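Local coordinates for acyl-CoA dehydrogenase domain protein Tcur3481 (Thermomonospora curvata, PDB 6WY9), which binds FAD and probably acts as a flavin-dependent acyl-CoA dehydrogenase, at residues Arg146-Lys151 with Leu203-Ala208; Ala161-Ser166 with Val178-Pro183; Gly174-Asp179 with Ala208-Pro213. One frame throughout, in Å; residues are numbered along the deposited sequence.

Contact 1 of 3, residues Arg146-Lys151 with Leu203-Ala208; sequences RLSGTK and LDAVPA
R146-K151 and L203-A208 pair antiparallel through a G1 beta bulge in the beta domain that acyl-CoA dehydrogenases carry between their helical regions. A205 and V206 both face L147 at the bulge, and the register slips by one residue before G149 pairs with L203. L147 O takes the V206 N-H at 2.8 Å and L147 N gives its hydrogen to V206 O, while G149 and L203 trade a second pair of backbone bonds. A205 N turns instead to S148 OG at 2.9 Å; a water joins that hydroxyl to D204 OD1, closing a small polar ring over the corner of the chain. On the buried side the L147 and L203 side chains lie side by side and point the same way, L147 CB 4.0 Å from L203 CD2, and L147 CD1 reaches A208 CB at 3.8 Å. The R146 chain runs extended from CG to NE, and its NH2 donates to A205 O at 3.1 Å, with the oxygen 6° from the guanidinium plane. P207 CG sits obliquely beside NH2 at 3.3 Å, and NE keeps a salt bridge to D141. The bulge's irregular backbone is thus gripped by side chains: a hydroxyl meets the A205 N-H and a guanidinium meets the A205 carbonyl, so both polar backbone atoms of that residue are satisfied within the contact.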
loop_
_atom_site.group_PDB
_atom_site.type_symbol
_atom_site.label_atom_id
_atom_site.label_comp_id
_atom_site.label_asym_id
_atom_site.label_seq_id
_atom_site.Cartn_x
_atom_site.Cartn_y
_atom_site.Cartn_z
ATOM N N ARG B 146 -37.056 -10.541 -27.262
ATOM C CA ARG B 146 -37.471 -9.331 -26.569
ATOM C C ARG B 146 -36.800 -9.270 -25.204
ATOM O O ARG B 146 -36.776 -10.269 -24.471
ATOM C CB ARG B 146 -38.989 -9.267 -26.455
ATOM C CG ARG B 146 -39.622 -9.165 -27.806
ATOM C CD ARG B 146 -41.086 -8.879 -27.722
ATOM N NE ARG B 146 -41.680 -8.810 -29.051
ATOM C CZ ARG B 146 -41.736 -7.707 -29.787
ATOM N NH1 ARG B 146 -42.303 -7.727 -30.990
ATOM N NH2 ARG B 146 -41.235 -6.579 -29.320
ATOM N N LEU B 147 -36.253 -8.090 -24.890
ATOM C CA LEU B 147 -35.460 -7.805 -23.706
ATOM C C LEU B 147 -36.243 -6.925 -22.744
ATOM O O LEU B 147 -36.835 -5.915 -23.147
ATOM C CB LEU B 147 -34.156 -7.066 -24.068
ATOM C CG LEU B 147 -33.297 -7.614 -25.217
ATOM C CD1 LEU B 147 -32.018 -6.806 -25.421
ATOM C CD2 LEU B 147 -32.981 -9.095 -25.004
ATOM N N SER B 148 -36.219 -7.300 -21.466
ATOM C CA SER B 148 -36.864 -6.523 -20.417
ATOM C C SER B 148 -35.935 -6.427 -19.222
ATOM O O SER B 148 -35.480 -7.447 -18.702
ATOM C CB SER B 148 -38.194 -7.142 -19.988
ATOM O OG SER B 148 -39.195 -6.893 -20.953
ATOM N N GLY B 149 -35.696 -5.207 -18.775
ATOM C CA GLY B 149 -34.829 -4.959 -17.645
ATOM C C GLY B 149 -34.359 -3.521 -17.712
ATOM O O GLY B 149 -34.940 -2.698 -18.431
ATOM N N THR B 150 -33.297 -3.241 -16.965
ATOM C CA THR B 150 -32.667 -1.925 -16.969
ATOM C C THR B 150 -31.171 -2.125 -17.017
ATOM O O THR B 150 -30.659 -3.075 -16.414
ATOM C CB THR B 150 -32.988 -1.149 -15.709
ATOM O OG1 THR B 150 -32.546 -1.952 -14.624
ATOM C CG2 THR B 150 -34.480 -0.956 -15.545
ATOM N N LYS B 151 -30.466 -1.220 -17.691
ATOM C CA LYS B 151 -29.007 -1.226 -17.669
ATOM C C LYS B 151 -28.518 0.117 -17.147
ATOM O O LYS B 151 -29.177 1.152 -17.334
ATOM C CB LYS B 151 -28.401 -1.479 -19.057
ATOM C CG LYS B 151 -29.054 -2.605 -19.827
ATOM C CD LYS B 151 -28.861 -3.994 -19.145
ATOM C CE LYS B 151 -27.390 -4.483 -19.204
ATOM N NZ LYS B 151 -27.281 -5.819 -18.563
ATOM N N LEU B 203 -35.649 -1.112 -20.744
ATOM C CA LEU B 203 -36.059 -1.960 -21.856
ATOM C C LEU B 203 -37.369 -2.640 -21.494
ATOM O O LEU B 203 -37.431 -3.418 -20.539
ATOM C CB LEU B 203 -34.988 -3.002 -22.175
ATOM C CG LEU B 203 -33.616 -2.451 -22.525
ATOM C CD1 LEU B 203 -32.698 -2.642 -21.358
ATOM C CD2 LEU B 203 -33.068 -3.206 -23.719
ATOM N N ASP B 204 -38.418 -2.356 -22.248
ATOM C CA ASP B 204 -39.706 -2.992 -21.986
ATOM C C ASP B 204 -40.036 -3.821 -23.227
ATOM O O ASP B 204 -40.570 -3.301 -24.214
ATOM C CB ASP B 204 -40.737 -1.930 -21.655
ATOM C CG ASP B 204 -42.128 -2.477 -21.521
ATOM O OD1 ASP B 204 -42.325 -3.712 -21.527
ATOM O OD2 ASP B 204 -43.042 -1.633 -21.431
ATOM N N ALA B 205 -39.666 -5.105 -23.174
ATOM C CA ALA B 205 -39.935 -6.055 -24.249
ATOM C C ALA B 205 -39.390 -5.526 -25.575
ATOM O O ALA B 205 -40.080 -5.507 -26.600
ATOM C CB ALA B 205 -41.429 -6.364 -24.344
ATOM N N VAL B 206 -38.136 -5.097 -25.545
ATOM C CA VAL B 206 -37.521 -4.415 -26.688
ATOM C C VAL B 206 -37.096 -5.455 -27.722
ATOM O O VAL B 206 -36.397 -6.413 -27.370
ATOM C CB VAL B 206 -36.315 -3.586 -26.242
ATOM C CG1 VAL B 206 -35.687 -2.919 -27.460
ATOM C CG2 VAL B 206 -36.678 -2.541 -25.159
ATOM N N PRO B 207 -37.444 -5.283 -28.990
ATOM C CA PRO B 207 -36.972 -6.225 -30.019
ATOM C C PRO B 207 -35.453 -6.216 -30.138
ATOM O O PRO B 207 -34.811 -5.157 -30.086
ATOM C CB PRO B 207 -37.639 -5.712 -31.297
ATOM C CG PRO B 207 -38.796 -4.893 -30.817
ATOM C CD PRO B 207 -38.368 -4.273 -29.530
ATOM N N ALA B 208 -34.876 -7.411 -30.285
ATOM C CA ALA B 208 -33.423 -7.529 -30.382
ATOM C C ALA B 208 -33.051 -8.763 -31.179
ATOM O O ALA B 208 -33.855 -9.683 -31.351
ATOM C CB ALA B 208 -32.733 -7.612 -29.014
HETATM O O HOH W 1 -41.459 -5.805 -19.973
#

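Contact 2 of 3, residues Ala161-Ser166 with Val178-Pro183; sequences AHLLVS and VDADAP
H162 meets D179 beside the backbone ladder of a beta hairpin, formed by strands 160-169 and 172-179, at the end remote from the turn that links them. ND1 donates to D179 OD1, though the modelled separation of 2.5 Å is doubtfully short; the oxygen lies in the ring plane, and the hydrogen bond is bent, 141° at the hydrogen. The imidazole comes to the carboxylate on its anti side, and the two planes stand 60° apart. Both side chains lie on one face of the sheet, side by side and pointing the same way, each with CG anti to its own carbonyl carbon. This His-carboxylate bond flanks the non-hydrogen-bonded pair H162-D179, where H162 CA also approaches V178 O at 3.1 Å.

The next pair, L163 with V178, is hydrogen-bonded: L163 N gives to V178 O, and V178 N to L163 O, each at 2.8 Å. At the other side of the H162-D179 pair, A180 N donates to A161 O at 2.8 Å from 44° out of the carbonyl plane. On the face of L163 and V178, V165 CG2 touches V178 CG2 at 4.0 Å, the two valines crossing obliquely, while L163 CD1 reaches past the strand end to A180 CA at 3.8 Å.

Farther out, L147 of strand 144-154 packs against both valines, and R117 is hydrogen-bonded to H162 NE2, so the imidazole is held through both nitrogens. A type I turn from D179 to A182, closed by A182 N to D179 O, carries the chain away from the hairpin. Beside it A161 O, already bonded to A180 N, accepts a hydrogen bond from a water at 3.0 Å.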
loop_
_atom_site.group_PDB
_atom_site.type_symbol
_atom_site.label_atom_id
_atom_site.label_comp_id
_atom_site.label_asym_id
_atom_site.label_seq_id
_atom_site.Cartn_x
_atom_site.Cartn_y
_atom_site.Cartn_z
ATOM N N ALA B 161 -26.477 4.764 -32.830
ATOM C CA ALA B 161 -27.613 4.238 -33.594
ATOM C C ALA B 161 -28.042 2.845 -33.112
ATOM O O ALA B 161 -29.200 2.443 -33.301
ATOM C CB ALA B 161 -27.267 4.210 -35.085
ATOM N N HIS B 162 -27.130 2.108 -32.484
ATOM C CA HIS B 162 -27.373 0.754 -32.027
ATOM C C HIS B 162 -26.566 0.520 -30.766
ATOM O O HIS B 162 -25.521 1.143 -30.559
ATOM C CB HIS B 162 -26.971 -0.299 -33.061
ATOM C CG HIS B 162 -27.293 0.079 -34.469
ATOM N ND1 HIS B 162 -28.502 -0.209 -35.056
ATOM C CD2 HIS B 162 -26.556 0.707 -35.412
ATOM C CE1 HIS B 162 -28.503 0.232 -36.302
ATOM N NE2 HIS B 162 -27.330 0.787 -36.546
ATOM N N LEU B 163 -27.062 -0.394 -29.936
ATOM C CA LEU B 163 -26.440 -0.793 -28.683
ATOM C C LEU B 163 -26.318 -2.309 -28.635
ATOM O O LEU B 163 -27.245 -3.023 -29.024
ATOM C CB LEU B 163 -27.271 -0.355 -27.473
ATOM C CG LEU B 163 -27.740 1.091 -27.309
ATOM C CD1 LEU B 163 -29.023 1.295 -28.097
ATOM C CD2 LEU B 163 -27.965 1.380 -25.814
ATOM N N LEU B 164 -25.183 -2.799 -28.140
ATOM C CA LEU B 164 -25.080 -4.184 -27.716
ATOM C C LEU B 164 -25.439 -4.254 -26.236
ATOM O O LEU B 164 -24.789 -3.599 -25.407
ATOM C CB LEU B 164 -23.672 -4.722 -27.960
ATOM C CG LEU B 164 -23.145 -4.583 -29.372
ATOM C CD1 LEU B 164 -21.831 -5.318 -29.519
ATOM C CD2 LEU B 164 -24.212 -5.095 -30.434
ATOM N N VAL B 165 -26.440 -5.068 -25.906
ATOM C CA VAL B 165 -27.032 -5.160 -24.569
ATOM C C VAL B 165 -26.857 -6.589 -24.060
ATOM O O VAL B 165 -27.297 -7.527 -24.728
ATOM C CB VAL B 165 -28.536 -4.816 -24.608
ATOM C CG1 VAL B 165 -29.211 -5.049 -23.218
ATOM C CG2 VAL B 165 -28.766 -3.407 -25.141
ATOM N N SER B 166 -26.259 -6.756 -22.872
ATOM C CA SER B 166 -26.144 -8.082 -22.283
ATOM C C SER B 166 -27.432 -8.423 -21.522
ATOM O O SER B 166 -28.031 -7.562 -20.861
ATOM C CB SER B 166 -24.894 -8.154 -21.373
ATOM O OG SER B 166 -25.059 -7.396 -20.189
ATOM N N VAL B 178 -29.420 -4.035 -30.425
ATOM C CA VAL B 178 -30.669 -3.291 -30.320
ATOM C C VAL B 178 -30.535 -1.979 -31.076
ATOM O O VAL B 178 -29.518 -1.285 -30.951
ATOM C CB VAL B 178 -31.023 -3.034 -28.842
ATOM C CG1 VAL B 178 -32.208 -2.129 -28.755
ATOM C CG2 VAL B 178 -31.300 -4.358 -28.143
ATOM N N ASP B 179 -31.568 -1.616 -31.824
ATOM C CA ASP B 179 -31.581 -0.301 -32.458
ATOM C C ASP B 179 -31.954 0.755 -31.425
ATOM O O ASP B 179 -32.767 0.505 -30.528
ATOM C CB ASP B 179 -32.539 -0.291 -33.658
ATOM C CG ASP B 179 -32.025 -1.163 -34.794
ATOM O OD1 ASP B 179 -30.790 -1.292 -34.929
ATOM O OD2 ASP B 179 -32.835 -1.750 -35.520
ATOM N N ALA B 180 -31.309 1.921 -31.516
ATOM C CA ALA B 180 -31.500 2.963 -30.506
ATOM C C ALA B 180 -32.899 3.559 -30.538
ATOM O O ALA B 180 -33.285 4.225 -29.573
ATOM C CB ALA B 180 -30.488 4.095 -30.686
ATOM N N ASP B 181 -33.635 3.370 -31.638
ATOM C CA ASP B 181 -35.021 3.799 -31.791
ATOM C C ASP B 181 -36.010 2.639 -31.635
ATOM O O ASP B 181 -37.182 2.776 -32.007
ATOM C CB ASP B 181 -35.213 4.472 -33.150
ATOM C CG ASP B 181 -34.902 3.538 -34.306
ATOM O OD1 ASP B 181 -34.370 2.435 -34.052
ATOM O OD2 ASP B 181 -35.189 3.889 -35.462
ATOM N N ALA B 182 -35.559 1.507 -31.096
ATOM C CA ALA B 182 -36.426 0.342 -30.938
ATOM C C ALA B 182 -37.631 0.668 -30.053
ATOM O O ALA B 182 -37.497 1.410 -29.069
ATOM C CB ALA B 182 -35.641 -0.820 -30.319
ATOM N N PRO B 183 -38.806 0.091 -30.330
ATOM C CA PRO B 183 -39.942 0.289 -29.421
ATOM C C PRO B 183 -39.658 -0.346 -28.066
ATOM O O PRO B 183 -38.967 -1.363 -27.955
ATOM C CB PRO B 183 -41.115 -0.395 -30.141
ATOM C CG PRO B 183 -40.503 -1.366 -31.078
ATOM C CD PRO B 183 -39.100 -0.873 -31.402
HETATM O O HOH W 2 -31.354 3.433 -35.219
#

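Contact 3 of 3, residues Gly174-Asp179 with Ala208-Pro213; sequences GLFLVD and ARALGP
Strands 172-179 and 206-210 are antiparallel neighbours in the beta domain, and G174-D179 meets A208-P213 where the second strand runs out toward helix 215-248. L177 N donates to R209 O at 2.8 Å and R209 N returns a longer bond to L177 O. Past the strand end the ladder gains one more rung, L211 N to L175 O at 2.9 Å and nearly straight, 169° at the hydrogen. F176 pairs with A210 on one face of the sheet: chi1 of -55° sets CG beside the backbone N, and ring atoms CD2 and CE2 each lie 4.0 Å from A210 CB. F176 CB and V178 CG2 both touch the A208 methyl, the valine at 3.7 Å, and W145 meets the phenylalanine ring edge-to-face. On the other face L211 CD1 comes to 4.2 Å from L177 CB, while L211 CD2 approaches L175 CD2. L175 continues this apolar layer to A215 and T219 of helix 215-248. A water accepts from L175 N and also lies within hydrogen-bonding distance of G212 O, between the two segments beyond the ladder. An antiparallel pair of this kind, followed by the first long helix of the C-terminal helical domain, fits the middle beta domain of the acyl-CoA dehydrogenase fold.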
loop_
_atom_site.group_PDB
_atom_site.type_symbol
_atom_site.label_atom_id
_atom_site.label_comp_id
_atom_site.label_asym_id
_atom_site.label_seq_id
_atom_site.Cartn_x
_atom_site.Cartn_y
_atom_site.Cartn_z
ATOM N N GLY B 174 -26.262 -13.685 -22.671
ATOM C CA GLY B 174 -25.875 -13.463 -24.050
ATOM C C GLY B 174 -25.701 -11.988 -24.380
ATOM O O GLY B 174 -25.833 -11.110 -23.527
ATOM N N LEU B 175 -25.395 -11.715 -25.640
ATOM C CA LEU B 175 -25.222 -10.345 -26.097
ATOM C C LEU B 175 -26.131 -10.134 -27.310
ATOM O O LEU B 175 -26.169 -10.971 -28.231
ATOM C CB LEU B 175 -23.733 -10.055 -26.411
ATOM C CG LEU B 175 -23.272 -8.595 -26.532
ATOM C CD1 LEU B 175 -23.520 -7.846 -25.225
ATOM C CD2 LEU B 175 -21.783 -8.511 -26.907
ATOM N N PHE B 176 -26.889 -9.031 -27.294
ATOM C CA PHE B 176 -27.955 -8.790 -28.265
ATOM C C PHE B 176 -27.843 -7.388 -28.826
ATOM O O PHE B 176 -27.626 -6.437 -28.070
ATOM C CB PHE B 176 -29.338 -8.937 -27.628
ATOM C CG PHE B 176 -29.555 -10.254 -26.945
ATOM C CD1 PHE B 176 -29.013 -10.502 -25.680
ATOM C CD2 PHE B 176 -30.314 -11.233 -27.565
ATOM C CE1 PHE B 176 -29.237 -11.742 -25.056
ATOM C CE2 PHE B 176 -30.541 -12.452 -26.972
ATOM C CZ PHE B 176 -30.012 -12.707 -25.711
ATOM N N LEU B 177 -28.037 -7.259 -30.140
ATOM C CA LEU B 177 -28.016 -5.968 -30.811
ATOM C C LEU B 177 -29.393 -5.316 -30.782
ATOM O O LEU B 177 -30.409 -5.946 -31.120
ATOM C CB LEU B 177 -27.540 -6.120 -32.256
ATOM C CG LEU B 177 -27.257 -4.794 -32.969
ATOM C CD1 LEU B 177 -26.031 -4.914 -33.844
ATOM C CD2 LEU B 177 -28.470 -4.394 -33.807
ATOM N N VAL B 178 -29.420 -4.035 -30.425
ATOM C CA VAL B 178 -30.669 -3.291 -30.320
ATOM C C VAL B 178 -30.535 -1.979 -31.076
ATOM O O VAL B 178 -29.518 -1.285 -30.951
ATOM C CB VAL B 178 -31.023 -3.034 -28.842
ATOM C CG1 VAL B 178 -32.208 -2.129 -28.755
ATOM C CG2 VAL B 178 -31.300 -4.358 -28.143
ATOM N N ASP B 179 -31.568 -1.616 -31.824
ATOM C CA ASP B 179 -31.581 -0.301 -32.458
ATOM C C ASP B 179 -31.954 0.755 -31.425
ATOM O O ASP B 179 -32.767 0.505 -30.528
ATOM C CB ASP B 179 -32.539 -0.291 -33.658
ATOM C CG ASP B 179 -32.025 -1.163 -34.794
ATOM O OD1 ASP B 179 -30.790 -1.292 -34.929
ATOM O OD2 ASP B 179 -32.835 -1.750 -35.520
ATOM N N ALA B 208 -34.876 -7.411 -30.285
ATOM C CA ALA B 208 -33.423 -7.529 -30.382
ATOM C C ALA B 208 -33.051 -8.763 -31.179
ATOM O O ALA B 208 -33.855 -9.683 -31.351
ATOM C CB ALA B 208 -32.733 -7.612 -29.014
ATOM N N ARG B 209 -31.799 -8.777 -31.628
ATOM C CA ARG B 209 -31.234 -9.871 -32.401
ATOM C C ARG B 209 -29.973 -10.342 -31.700
ATOM O O ARG B 209 -29.144 -9.520 -31.297
ATOM C CB ARG B 209 -30.889 -9.422 -33.819
ATOM C CG ARG B 209 -32.016 -8.713 -34.538
ATOM C CD ARG B 209 -33.133 -9.685 -34.845
ATOM N NE ARG B 209 -32.710 -10.703 -35.801
ATOM C CZ ARG B 209 -33.533 -11.574 -36.386
ATOM N NH1 ARG B 209 -34.831 -11.554 -36.115
ATOM N NH2 ARG B 209 -33.053 -12.465 -37.246
ATOM N N ALA B 210 -29.819 -11.654 -31.559
ATOM C CA ALA B 210 -28.665 -12.178 -30.837
ATOM C C ALA B 210 -27.390 -12.103 -31.677
ATOM O O ALA B 210 -27.421 -12.198 -32.913
ATOM C CB ALA B 210 -28.926 -13.626 -30.408
ATOM N N LEU B 211 -26.258 -11.911 -30.991
ATOM C CA LEU B 211 -24.951 -12.278 -31.526
ATOM C C LEU B 211 -24.683 -13.752 -31.193
ATOM O O LEU B 211 -25.427 -14.387 -30.442
ATOM C CB LEU B 211 -23.838 -11.378 -30.967
ATOM C CG LEU B 211 -23.689 -9.965 -31.536
ATOM C CD1 LEU B 211 -24.916 -9.144 -31.161
ATOM C CD2 LEU B 211 -22.381 -9.245 -31.025
ATOM N N GLY B 212 -23.618 -14.313 -31.762
ATOM C CA GLY B 212 -23.250 -15.693 -31.503
ATOM C C GLY B 212 -23.030 -16.040 -30.033
ATOM O O GLY B 212 -22.861 -15.174 -29.163
ATOM N N PRO B 213 -23.009 -17.348 -29.744
ATOM C CA PRO B 213 -23.038 -17.814 -28.345
ATOM C C PRO B 213 -21.859 -17.364 -27.505
ATOM O O PRO B 213 -21.983 -17.257 -26.280
ATOM C CB PRO B 213 -23.033 -19.348 -28.485
ATOM C CG PRO B 213 -23.340 -19.636 -29.917
ATOM C CD PRO B 213 -22.892 -18.454 -30.705
HETATM O O HOH W 3 -24.892 -14.067 -27.509
#

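Overall arrangement
The three contacts belong to one sheet, in which strand 206-210 lies between 144-154 and 172-179, and 172-179 continues to 160-169. Contacts 1 and 3 share strand 206-210 and A208; contacts 2 and 3 share strand 172-179 with V178 and D179. Contact 3 is the most buried and almost wholly apolar outside its backbone bonds. Contacts 1 and 2 are partly buried and carry polar side-chain bonds, a guanidinium and a hydroxyl at the bulge of contact 1, an imidazole-carboxylate pair at a strand end in contact 2. Their apolar sides merge where L147 CD1 lies 3.7 Å from V178 CG2; separately, K151 NZ is hydrogen-bonded to S166 O. All three lie away from the flavin site.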